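Local coordinates for xylose isomerase-like TIM barrel (Anabaena variabilis ATCC 29413, PDB 2QW5), which probably acts as a zinc-dependent sugar or sugar phosphate isomerase or epimerase, binding D-xylose in the pocket of its TIM barrel, at the D-xylose site and the interface of chains A and B. Residues are numbered along the deposited sequence; one frame, centred on the assembly and turned at random. Chains: chain A/B, Xylose isomerase-like TIM barrel.

Contact 1: the D-xylose site. Residues chain A 16, 87, 129, 134, 183, 185, 189, 219, 253, 283. With XLS (D-xylose), chain C.
In this xylose isomerase-like TIM barrel the D-xylose, built in its linear form, lies in a deep pocket, almost wholly enclosed by protein, though poorly ordered. A:Tyr134 lays one ring face against it, with XLS C3 3.8 Å from the ring centroid in a CH-pi contact, as aromatic residues commonly offer sugars. At chi1 172° its CG is anti to the backbone N, and the phenol OH reaches A:Glu189 OE1 (2.7 Å) from above the carboxylate plane. That OE1 also lies 2.9 Å from the aldehyde oxygen XLS O1; since both accept, the approach is unfavourable unless the carboxylate is protonated, and the poor order makes it uncertain. The other oxygen of A:Glu189 forms a salt bridge with A:Arg253, so phenol and guanidinium together fix the carboxylate's rotation. A:Arg253 in turn rests one guanidinium face on the rim of the A:Phe283 ring, whose CZ touches XLS C1 at 3.5 Å. A:His219 presents its edge: NE2 is shared between water 1 and XLS O1, the latter bond bent (3.2 Å, 135° at H), while A:Ile185 CA lies over one imidazole face. Water 1 also joins A:Arg253 NH2 to XLS O1. At the far end, A:Asn87 OD1 accepts from the hydroxyl XLS O4 (2.8 Å) on an in-plane lone pair, an amide suiting a neutral hydroxyl. A:Glu183, an extended zinc ligand, accepts from XLS O2 through the syn lone pair of OE1 (3.2 Å).

Contact 2: the interface of chains A and B. Residues chain A 100, 139-141; chain B 91-94.
Two loops meet here in part of a two-fold symmetric interface between copies of the protein, which may or may not form in solution. A:Asp141, which loses most surface to the partner in this patch (100 Å²), pushes its carboxylate from chain A into the turn B:Thr91 to B:Phe94. With CG anti to its own carbonyl carbon (chi1 -78°), both oxygens face chain B, a short acidic side chain suiting this cluster of donors. OD1 takes two of them: the hydroxyl B:Thr93 OG1 at 2.7 Å on the syn lone pair, and B:Arg92 NH2 at 3.2 Å on the anti one. The second is also a salt bridge, but the guanidinium and carboxylate planes stand 88° apart, so the charges meet through one nitrogen. B:Arg92, next in buried surface, leaves its backbone with CG anti to N (chi1 -172°) and bends at chi3, which swings it across A:Thr139 at about a right angle. Its NH2 donates almost straight to A:Thr139 O at 2.8 Å, in the guanidinium plane but above the carbonyl plane. Arginine fits because one nitrogen can serve carbonyl and carboxylate together. Its backbone N reaches A:Asp141 O through water 2. B:Thr93 also crosses the aspartate at about a right angle and sets its methyl CG2 3.8 Å from A:Tyr100 OH. B:Thr91 OG1 donates a hydrogen bond to A:Asp141 OD2 from above the carboxylate plane (2.9 Å), while accepting from B:Phe94 N at 3.0 Å.

Contact 1: the D-xylose site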
ATOM      1  N   PHE A  16      26.017   8.000   0.626  1.00 17.51           N
ATOM      2  CA  PHE A  16      24.813   7.436   1.312  1.00 16.19           C
ATOM      3  C   PHE A  16      24.884   7.437   2.863  1.00 16.41           C
ATOM      4  O   PHE A  16      23.894   7.111   3.528  1.00 16.62           O
ATOM      5  CB  PHE A  16      24.515   6.029   0.813  1.00 12.84           C
ATOM      6  CG  PHE A  16      24.065   5.964  -0.623  1.00 17.41           C
ATOM      7  CD1 PHE A  16      23.302   6.980  -1.216  1.00 18.12           C
ATOM      8  CD2 PHE A  16      24.324   4.827  -1.370  1.00 21.74           C
ATOM      9  CE1 PHE A  16      22.809   6.859  -2.495  1.00 17.58           C
ATOM     10  CE2 PHE A  16      23.852   4.734  -2.679  1.00 15.56           C
ATOM     11  CZ  PHE A  16      23.079   5.742  -3.229  1.00 18.20           C
ATOM     12  N   ASN A  87      26.813   7.040  -8.486  1.00 17.99           N
ATOM     13  CA  ASN A  87      25.770   6.051  -8.338  1.00 18.44           C
ATOM     14  C   ASN A  87      24.526   6.604  -9.069  1.00 17.11           C
ATOM     15  O   ASN A  87      24.004   7.678  -8.750  1.00 15.81           O
ATOM     16  CB  ASN A  87      25.490   5.735  -6.884  1.00 17.60           C
ATOM     17  CG  ASN A  87      24.554   4.589  -6.720  1.00 21.94           C
ATOM     18  OD1 ASN A  87      23.378   4.714  -7.005  1.00 22.42           O
ATOM     19  ND2 ASN A  87      25.060   3.478  -6.219  1.00 23.34           N
ATOM     20  N   PRO A 129      22.030   0.433 -10.625  1.00 17.27           N
ATOM     21  CA  PRO A 129      20.965  -0.327 -11.251  1.00 16.23           C
ATOM     22  C   PRO A 129      20.417   0.386 -12.514  1.00 19.46           C
ATOM     23  O   PRO A 129      19.266   0.864 -12.539  1.00 18.71           O
ATOM     24  CB  PRO A 129      19.934  -0.429 -10.130  1.00 15.29           C
ATOM     25  CG  PRO A 129      20.123   0.865  -9.368  1.00 18.99           C
ATOM     26  CD  PRO A 129      21.538   1.191  -9.446  1.00 14.60           C
ATOM     27  N   TYR A 134      15.309   0.771 -10.419  1.00 20.35           N
ATOM     28  CA  TYR A 134      15.580   0.344  -9.063  1.00 16.63           C
ATOM     29  C   TYR A 134      14.329   0.349  -8.203  1.00 18.58           C
ATOM     30  O   TYR A 134      13.661   1.369  -8.112  1.00 16.67           O
ATOM     31  CB  TYR A 134      16.645   1.230  -8.401  1.00 18.67           C
ATOM     32  CG  TYR A 134      16.801   0.929  -6.936  1.00 21.07           C
ATOM     33  CD1 TYR A 134      17.530  -0.181  -6.506  1.00 19.38           C
ATOM     34  CD2 TYR A 134      16.216   1.754  -5.966  1.00 19.08           C
ATOM     35  CE1 TYR A 134      17.660  -0.480  -5.169  1.00 20.57           C
ATOM     36  CE2 TYR A 134      16.325   1.447  -4.629  1.00 20.26           C
ATOM     37  CZ  TYR A 134      17.052   0.344  -4.235  1.00 27.30           C
ATOM     38  OH  TYR A 134      17.158   0.075  -2.912  1.00 18.79           O
ATOM     39  N   GLU A 183      25.133  -3.083 -11.278  1.00 17.86           N
ATOM     40  CA  GLU A 183      25.117  -3.695  -9.954  1.00 17.22           C
ATOM     41  C   GLU A 183      24.046  -4.786  -9.783  1.00 15.20           C
ATOM     42  O   GLU A 183      22.864  -4.514  -9.969  1.00 15.39           O
ATOM     43  CB  GLU A 183      24.890  -2.584  -8.907  1.00 17.12           C
ATOM     44  CG  GLU A 183      25.106  -3.057  -7.461  1.00 17.23           C
ATOM     45  CD  GLU A 183      24.828  -1.987  -6.427  1.00 24.08           C
ATOM     46  OE1 GLU A 183      24.158  -0.978  -6.786  1.00 26.05           O
ATOM     47  OE2 GLU A 183      25.290  -2.195  -5.256  1.00 17.81           O
ATOM     48  N   ILE A 185      21.759  -6.478  -7.386  1.00 16.50           N
ATOM     49  CA  ILE A 185      21.183  -5.961  -6.121  1.00 15.84           C
ATOM     50  C   ILE A 185      20.222  -7.012  -5.596  1.00 16.25           C
ATOM     51  O   ILE A 185      19.480  -7.577  -6.371  1.00 18.65           O
ATOM     52  CB  ILE A 185      20.467  -4.621  -6.372  1.00 14.05           C
ATOM     53  CG1 ILE A 185      21.506  -3.512  -6.588  1.00 13.38           C
ATOM     54  CG2 ILE A 185      19.540  -4.217  -5.212  1.00 13.18           C
ATOM     55  CD1 ILE A 185      20.957  -2.172  -7.038  1.00 16.29           C
ATOM     56  N   GLU A 189      15.525  -5.585  -2.443  1.00 14.24           N
ATOM     57  CA  GLU A 189      15.445  -4.222  -2.956  1.00 16.22           C
ATOM     58  C   GLU A 189      14.952  -4.031  -4.377  1.00 16.39           C
ATOM     59  O   GLU A 189      14.468  -2.967  -4.654  1.00 16.32           O
ATOM     60  CB  GLU A 189      16.811  -3.544  -2.886  1.00 20.20           C
ATOM     61  CG  GLU A 189      17.414  -3.429  -1.512  1.00 12.97           C
ATOM     62  CD  GLU A 189      18.773  -2.773  -1.549  1.00 16.73           C
ATOM     63  OE1 GLU A 189      18.955  -1.774  -2.259  1.00 21.06           O
ATOM     64  OE2 GLU A 189      19.643  -3.230  -0.812  1.00 19.61           O
ATOM     65  N   HIS A 219      25.219  -7.438  -1.433  1.00 15.79           N
ATOM     66  CA  HIS A 219      24.382  -8.120  -2.462  1.00 14.27           C
ATOM     67  C   HIS A 219      24.868  -9.505  -2.799  1.00 15.24           C
ATOM     68  O   HIS A 219      24.018 -10.413  -3.005  1.00 18.90           O
ATOM     69  CB  HIS A 219      24.191  -7.287  -3.723  1.00 16.26           C
ATOM     70  CG  HIS A 219      23.623  -5.936  -3.456  1.00 18.07           C
ATOM     71  ND1 HIS A 219      22.503  -5.744  -2.678  1.00 17.19           N
ATOM     72  CD2 HIS A 219      24.015  -4.712  -3.868  1.00 13.60           C
ATOM     73  CE1 HIS A 219      22.259  -4.445  -2.586  1.00 15.51           C
ATOM     74  NE2 HIS A 219      23.127  -3.802  -3.348  1.00 14.85           N
ATOM     75  N   ARG A 253      23.867  -3.311   5.833  1.00 17.14           N
ATOM     76  CA  ARG A 253      24.251  -2.049   5.176  1.00 17.94           C
ATOM     77  C   ARG A 253      24.701  -0.965   6.152  1.00 18.76           C
ATOM     78  O   ARG A 253      24.889   0.134   5.712  1.00 17.06           O
ATOM     79  CB  ARG A 253      23.190  -1.480   4.229  1.00 19.38           C
ATOM     80  CG  ARG A 253      22.401  -2.456   3.395  1.00 20.02           C
ATOM     81  CD  ARG A 253      23.167  -3.486   2.645  1.00 24.80           C
ATOM     82  NE  ARG A 253      24.147  -2.984   1.694  1.00 24.09           N
ATOM     83  CZ  ARG A 253      23.931  -2.569   0.439  1.00 30.37           C
ATOM     84  NH1 ARG A 253      22.701  -2.441  -0.100  1.00 32.68           N
ATOM     85  NH2 ARG A 253      24.981  -2.180  -0.266  1.00 25.08           N
ATOM     86  N   PHE A 283      24.801   2.687   4.195  1.00 17.46           N
ATOM     87  CA  PHE A 283      23.517   3.354   4.041  1.00 14.43           C
ATOM     88  C   PHE A 283      23.108   3.819   5.430  1.00 17.66           C
ATOM     89  O   PHE A 283      22.686   3.035   6.257  1.00 19.43           O
ATOM     90  CB  PHE A 283      22.472   2.402   3.457  1.00 16.26           C
ATOM     91  CG  PHE A 283      22.674   2.134   2.008  1.00 16.05           C
ATOM     92  CD1 PHE A 283      23.687   1.294   1.590  1.00 20.09           C
ATOM     93  CD2 PHE A 283      21.878   2.740   1.054  1.00 20.22           C
ATOM     94  CE1 PHE A 283      23.892   1.027   0.224  1.00 14.63           C
ATOM     95  CE2 PHE A 283      22.076   2.448  -0.329  1.00 18.18           C
ATOM     96  CZ  PHE A 283      23.097   1.605  -0.707  1.00 21.26           C
TER
HETATM   97  C1  XLS C 401      21.363   0.401  -3.481  1.00 51.13           C
HETATM   98  C2  XLS C 401      21.308   1.084  -4.841  1.00 50.44           C
HETATM   99  C3  XLS C 401      20.304   2.289  -4.913  1.00 49.90           C
HETATM  100  C4  XLS C 401      20.782   3.455  -5.755  1.00 43.51           C
HETATM  101  O1  XLS C 401      21.543  -1.003  -3.260  1.00 37.62           O
HETATM  102  O2  XLS C 401      22.613   1.412  -5.318  1.00 48.01           O
HETATM  103  O3  XLS C 401      19.866   2.894  -3.695  1.00 53.13           O
HETATM  104  O4  XLS C 401      21.192   2.960  -6.998  1.00 39.24           O
HETATM  105  O   HOH W   1      24.064  -0.900  -3.001  1.00 27.65           O

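Contact 2: the interface of chains A and B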
ATOM      1  N   TYR A 100       8.618  -0.013 -25.213  1.00 19.34           N
ATOM      2  CA  TYR A 100       8.336   1.108 -26.106  1.00 19.19           C
ATOM      3  C   TYR A 100       9.629   1.813 -26.553  1.00 21.31           C
ATOM      4  O   TYR A 100      10.368   2.375 -25.707  1.00 20.28           O
ATOM      5  CB  TYR A 100       7.344   2.084 -25.431  1.00 18.30           C
ATOM      6  CG  TYR A 100       6.160   1.334 -24.850  1.00 21.00           C
ATOM      7  CD1 TYR A 100       5.373   0.466 -25.663  1.00 18.25           C
ATOM      8  CD2 TYR A 100       5.832   1.433 -23.485  1.00 20.86           C
ATOM      9  CE1 TYR A 100       4.299  -0.275 -25.121  1.00 18.79           C
ATOM     10  CE2 TYR A 100       4.763   0.701 -22.943  1.00 18.74           C
ATOM     11  CZ  TYR A 100       3.999  -0.155 -23.784  1.00 17.15           C
ATOM     12  OH  TYR A 100       2.959  -0.867 -23.268  1.00 19.59           O
ATOM     13  N   THR A 139       4.033  -5.261 -11.648  1.00 19.69           N
ATOM     14  CA  THR A 139       2.697  -5.714 -11.271  1.00 21.19           C
ATOM     15  C   THR A 139       1.847  -5.839 -12.526  1.00 23.32           C
ATOM     16  O   THR A 139       2.197  -5.312 -13.600  1.00 19.45           O
ATOM     17  CB  THR A 139       2.020  -4.739 -10.272  1.00 22.87           C
ATOM     18  OG1 THR A 139       1.972  -3.433 -10.829  1.00 24.23           O
ATOM     19  CG2 THR A 139       2.812  -4.644  -8.965  1.00 22.90           C
ATOM     20  N   THR A 140       0.725  -6.544 -12.392  1.00 23.26           N
ATOM     21  CA  THR A 140      -0.216  -6.694 -13.490  1.00 21.82           C
ATOM     22  C   THR A 140      -0.934  -5.351 -13.615  1.00 22.95           C
ATOM     23  O   THR A 140      -0.720  -4.429 -12.791  1.00 22.22           O
ATOM     24  CB  THR A 140      -1.238  -7.782 -13.208  1.00 22.01           C
ATOM     25  OG1 THR A 140      -2.017  -7.399 -12.060  1.00 21.76           O
ATOM     26  CG2 THR A 140      -0.542  -9.126 -12.999  1.00 17.91           C
ATOM     27  N   ASP A 141      -1.769  -5.208 -14.641  1.00 22.67           N
ATOM     28  CA  ASP A 141      -2.584  -3.976 -14.770  1.00 26.33           C
ATOM     29  C   ASP A 141      -3.557  -3.782 -13.600  1.00 29.38           C
ATOM     30  O   ASP A 141      -3.878  -2.639 -13.259  1.00 33.62           O
ATOM     31  CB  ASP A 141      -3.340  -3.939 -16.097  1.00 25.40           C
ATOM     32  CG  ASP A 141      -2.459  -3.553 -17.259  1.00 24.56           C
ATOM     33  OD1 ASP A 141      -1.258  -3.268 -17.076  1.00 24.09           O
ATOM     34  OD2 ASP A 141      -2.982  -3.496 -18.377  1.00 27.85           O
TER
ATOM     35  N   THR B  91      -6.492   0.436 -19.870  1.00 17.82           N
ATOM     36  CA  THR B  91      -5.733  -0.157 -18.789  1.00 19.87           C
ATOM     37  C   THR B  91      -4.370   0.504 -18.758  1.00 18.11           C
ATOM     38  O   THR B  91      -3.992   1.239 -19.679  1.00 17.15           O
ATOM     39  CB  THR B  91      -5.625  -1.683 -18.983  1.00 20.61           C
ATOM     40  OG1 THR B  91      -4.711  -1.968 -20.052  1.00 20.02           O
ATOM     41  CG2 THR B  91      -7.001  -2.308 -19.264  1.00 16.95           C
ATOM     42  N   ARG B  92      -3.632   0.299 -17.674  1.00 19.01           N
ATOM     43  CA  ARG B  92      -2.278   0.874 -17.530  1.00 19.63           C
ATOM     44  C   ARG B  92      -1.404   0.538 -18.766  1.00 20.20           C
ATOM     45  O   ARG B  92      -0.734   1.410 -19.292  1.00 18.84           O
ATOM     46  CB  ARG B  92      -1.637   0.421 -16.209  1.00 18.42           C
ATOM     47  CG  ARG B  92      -0.299   1.120 -15.880  1.00 20.41           C
ATOM     48  CD  ARG B  92       0.497   0.360 -14.817  1.00 23.34           C
ATOM     49  NE  ARG B  92       0.695  -1.001 -15.286  1.00 43.83           N
ATOM     50  CZ  ARG B  92       1.281  -2.000 -14.629  1.00 48.77           C
ATOM     51  NH1 ARG B  92       1.820  -1.829 -13.420  1.00 43.34           N
ATOM     52  NH2 ARG B  92       1.337  -3.199 -15.235  1.00 42.21           N
ATOM     53  N   THR B  93      -1.528  -0.675 -19.303  1.00 18.15           N
ATOM     54  CA  THR B  93      -0.756  -1.076 -20.491  1.00 20.70           C
ATOM     55  C   THR B  93      -1.423  -0.502 -21.742  1.00 20.06           C
ATOM     56  O   THR B  93      -0.749   0.143 -22.554  1.00 21.18           O
ATOM     57  CB  THR B  93      -0.640  -2.617 -20.597  1.00 21.27           C
ATOM     58  OG1 THR B  93       0.051  -3.108 -19.440  1.00 18.33           O
ATOM     59  CG2 THR B  93       0.155  -3.059 -21.841  1.00 21.82           C
ATOM     60  N   PHE B  94      -2.728  -0.747 -21.888  1.00 19.77           N
ATOM     61  CA  PHE B  94      -3.502  -0.294 -23.058  1.00 19.12           C
ATOM     62  C   PHE B  94      -4.030   1.103 -22.789  1.00 17.58           C
ATOM     63  O   PHE B  94      -5.235   1.302 -22.566  1.00 16.06           O
ATOM     64  CB  PHE B  94      -4.626  -1.292 -23.407  1.00 19.85           C
ATOM     65  CG  PHE B  94      -4.134  -2.691 -23.563  1.00 23.70           C
ATOM     66  CD1 PHE B  94      -3.132  -2.990 -24.488  1.00 21.94           C
ATOM     67  CD2 PHE B  94      -4.644  -3.723 -22.766  1.00 32.56           C
ATOM     68  CE1 PHE B  94      -2.640  -4.297 -24.625  1.00 28.46           C
ATOM     69  CE2 PHE B  94      -4.166  -5.035 -22.901  1.00 34.34           C
ATOM     70  CZ  PHE B  94      -3.156  -5.319 -23.825  1.00 34.39           C
TER
HETATM   71  O   HOH W   2      -5.063  -0.830 -15.431  1.00 18.24           O

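The C-alpha centres of contact 1 and contact 2 lie about 27 Å apart, and the two share no residue. They are nevertheless neighbours along the chain: the loop between strand 125-128 and helix 148-176 supplies A:Pro129 and A:Tyr134 to contact 1 and, a few residues on, A:Thr139 to A:Asp141 to contact 2. Similarly, A:Asn87 ends strand 83-87, just before the segment whose chain B copy forms the other side of contact 2. Two-fold symmetry repeats contact 2 with the chains exchanged, so pairing might steady loops that border both pockets, if the A/B pairing persists in solution.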